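Local atomic coordinates of probable oxidoreductase (Pseudomonas aeruginosa, PDB entry 4B7C), a protein that probably catalyses an NADP-dependent oxidation or reduction, on a substrate not yet established, as a medium-chain dehydrogenase/reductase. Residues 228-236 and 259-267. Residues are numbered along the deposited sequence; the frame is centred on the assembly and turned at random.
Sequences GEILDTVLT and VRGPANYLS
D232 and P262 bring the backbones closest, their CA atoms 4.9 Å apart, where the irregular chain 259-267 passes over helix 228-235. Two successive type I turns, P262 to Y265 and N264 to S267, carry that chain along one side of the helix to its end. D232 illustrates how one buried carboxylate can organise a loop that lacks regular structure. D232 OD1 receives the backbone N of N264 through the syn lone pair (2.7 Å), while D232 OD2 takes A263 N at 3.0 Å. R260 NH1 adds a salt bridge to OD2 of D232 (2.8 Å), coming from above the carboxylate plane, on the same face as A263 N; the guanidinium stands 83° to that plane, with E229 CA over one face. N264 grips D232 a second time, its ND2 donating to D232 O (2.8 Å, 163°) from above the carbonyl plane. Further along, a chi1 of -177° swings S267 OG away from its backbone N and onto L235 O, to which it donates at 2.6 Å. L235 CD1 packs against P262 CB (3.6 Å). V234, with L231, packs the helix on strand 219-224 of the Rossmann sheet. Three donors on one carboxylate would be expected to favour its ionised form and hold the turn fixed.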
# COMPACT_ATOMS: atom_id res chain seq x y z
N GLY B 228 7.66 11.40 0.45
CA GLY B 228 7.24 12.79 0.25
C GLY B 228 6.59 13.05 -1.10
O GLY B 228 5.86 12.21 -1.63
N GLU B 229 6.87 14.24 -1.64
CA GLU B 229 6.22 14.71 -2.86
C GLU B 229 6.61 13.88 -4.08
O GLU B 229 5.82 13.69 -5.01
CB GLU B 229 6.56 16.18 -3.09
CG GLU B 229 5.77 16.86 -4.20
CD GLU B 229 6.19 18.30 -4.44
OE1 GLU B 229 6.89 18.89 -3.57
OE2 GLU B 229 5.83 18.85 -5.51
N ILE B 230 7.84 13.38 -4.07
CA ILE B 230 8.30 12.51 -5.15
C ILE B 230 7.42 11.25 -5.26
O ILE B 230 6.97 10.88 -6.35
CB ILE B 230 9.78 12.12 -4.98
CG1 ILE B 230 10.68 13.33 -5.28
CG2 ILE B 230 10.12 10.98 -5.93
CD1 ILE B 230 12.14 13.12 -4.96
N LEU B 231 7.17 10.61 -4.12
CA LEU B 231 6.29 9.43 -4.08
C LEU B 231 4.89 9.78 -4.58
O LEU B 231 4.31 9.08 -5.41
CB LEU B 231 6.20 8.89 -2.64
CG LEU B 231 5.08 7.89 -2.34
CD1 LEU B 231 5.19 6.65 -3.20
CD2 LEU B 231 5.10 7.55 -0.86
N ASP B 232 4.38 10.90 -4.09
CA ASP B 232 3.01 11.33 -4.43
C ASP B 232 2.86 11.58 -5.93
O ASP B 232 1.85 11.23 -6.52
CB ASP B 232 2.63 12.58 -3.65
CG ASP B 232 1.17 12.57 -3.21
OD1 ASP B 232 0.45 11.58 -3.49
OD2 ASP B 232 0.74 13.57 -2.58
N THR B 233 3.90 12.16 -6.54
CA THR B 233 3.90 12.42 -7.98
C THR B 233 4.04 11.14 -8.79
O THR B 233 3.39 10.96 -9.81
CB THR B 233 5.02 13.41 -8.38
OG1 THR B 233 4.86 14.63 -7.65
CG2 THR B 233 4.97 13.71 -9.88
N VAL B 234 4.90 10.25 -8.32
CA VAL B 234 5.08 8.96 -8.99
C VAL B 234 3.78 8.15 -9.03
O VAL B 234 3.47 7.48 -10.01
CB VAL B 234 6.21 8.16 -8.33
CG1 VAL B 234 6.26 6.75 -8.89
CG2 VAL B 234 7.54 8.88 -8.52
N LEU B 235 3.02 8.23 -7.94
CA LEU B 235 1.72 7.54 -7.83
C LEU B 235 0.74 7.90 -8.95
O LEU B 235 -0.06 7.07 -9.37
CB LEU B 235 1.06 7.84 -6.48
CG LEU B 235 1.55 6.95 -5.32
CD1 LEU B 235 1.23 7.55 -3.96
CD2 LEU B 235 0.95 5.56 -5.45
N THR B 236 0.83 9.13 -9.47
CA THR B 236 -0.04 9.55 -10.58
C THR B 236 0.29 8.84 -11.90
O THR B 236 -0.51 8.87 -12.84
CB THR B 236 0.01 11.07 -10.82
OG1 THR B 236 1.30 11.45 -11.33
CG2 THR B 236 -0.26 11.81 -9.53
N VAL B 259 5.17 13.60 9.33
CA VAL B 259 5.33 12.91 8.05
C VAL B 259 4.27 13.44 7.08
O VAL B 259 3.17 13.79 7.49
CB VAL B 259 5.22 11.37 8.18
CG1 VAL B 259 5.28 10.70 6.82
CG2 VAL B 259 6.32 10.83 9.09
N ARG B 260 4.63 13.49 5.80
CA ARG B 260 3.79 14.04 4.76
C ARG B 260 3.28 12.83 4.00
O ARG B 260 4.09 12.01 3.57
CB ARG B 260 4.60 15.03 3.91
CG ARG B 260 3.76 15.83 2.88
CD ARG B 260 3.88 15.12 1.55
NE ARG B 260 3.36 15.93 0.46
CZ ARG B 260 2.92 15.47 -0.71
NH1 ARG B 260 2.90 14.18 -0.99
NH2 ARG B 260 2.47 16.34 -1.61
N GLY B 261 1.96 12.69 3.86
CA GLY B 261 1.35 11.45 3.38
C GLY B 261 0.94 11.61 1.94
O GLY B 261 0.58 12.71 1.52
N PRO B 262 0.97 10.52 1.17
CA PRO B 262 0.61 10.60 -0.25
C PRO B 262 -0.89 10.81 -0.52
O PRO B 262 -1.69 9.89 -0.37
CB PRO B 262 1.08 9.26 -0.81
CG PRO B 262 1.06 8.33 0.34
CD PRO B 262 1.32 9.15 1.57
N ALA B 263 -1.24 12.02 -0.95
CA ALA B 263 -2.62 12.37 -1.30
C ALA B 263 -3.14 11.56 -2.48
O ALA B 263 -4.36 11.39 -2.63
CB ALA B 263 -2.72 13.86 -1.60
N ASN B 264 -2.24 11.05 -3.31
CA ASN B 264 -2.60 10.27 -4.50
C ASN B 264 -2.64 8.75 -4.28
O ASN B 264 -2.61 7.97 -5.23
CB ASN B 264 -1.65 10.58 -5.67
CG ASN B 264 -1.73 12.03 -6.11
OD1 ASN B 264 -2.82 12.58 -6.25
ND2 ASN B 264 -0.58 12.65 -6.35
N TYR B 265 -2.73 8.34 -3.02
CA TYR B 265 -2.68 6.90 -2.65
C TYR B 265 -3.79 6.08 -3.30
O TYR B 265 -3.61 4.89 -3.55
CB TYR B 265 -2.69 6.72 -1.13
CG TYR B 265 -4.08 6.69 -0.54
CD1 TYR B 265 -4.76 7.87 -0.26
CD2 TYR B 265 -4.70 5.49 -0.25
CE1 TYR B 265 -6.03 7.85 0.29
CE2 TYR B 265 -5.98 5.45 0.28
CZ TYR B 265 -6.64 6.63 0.55
OH TYR B 265 -7.90 6.57 1.07
N LEU B 266 -4.92 6.71 -3.61
CA LEU B 266 -6.04 6.02 -4.28
C LEU B 266 -5.71 5.58 -5.69
O LEU B 266 -6.44 4.79 -6.30
CB LEU B 266 -7.31 6.87 -4.26
CG LEU B 266 -8.05 6.88 -2.92
CD1 LEU B 266 -9.20 7.88 -2.94
CD2 LEU B 266 -8.56 5.47 -2.59
N SER B 267 -4.59 6.06 -6.23
CA SER B 267 -4.06 5.50 -7.48
C SER B 267 -3.86 3.99 -7.35
O SER B 267 -3.94 3.25 -8.33
CB SER B 267 -2.75 6.19 -7.87
OG SER B 267 -2.29 5.69 -9.11
O HOH W 1 4.00 11.36 0.21
O HOH W 2 6.78 10.82 3.11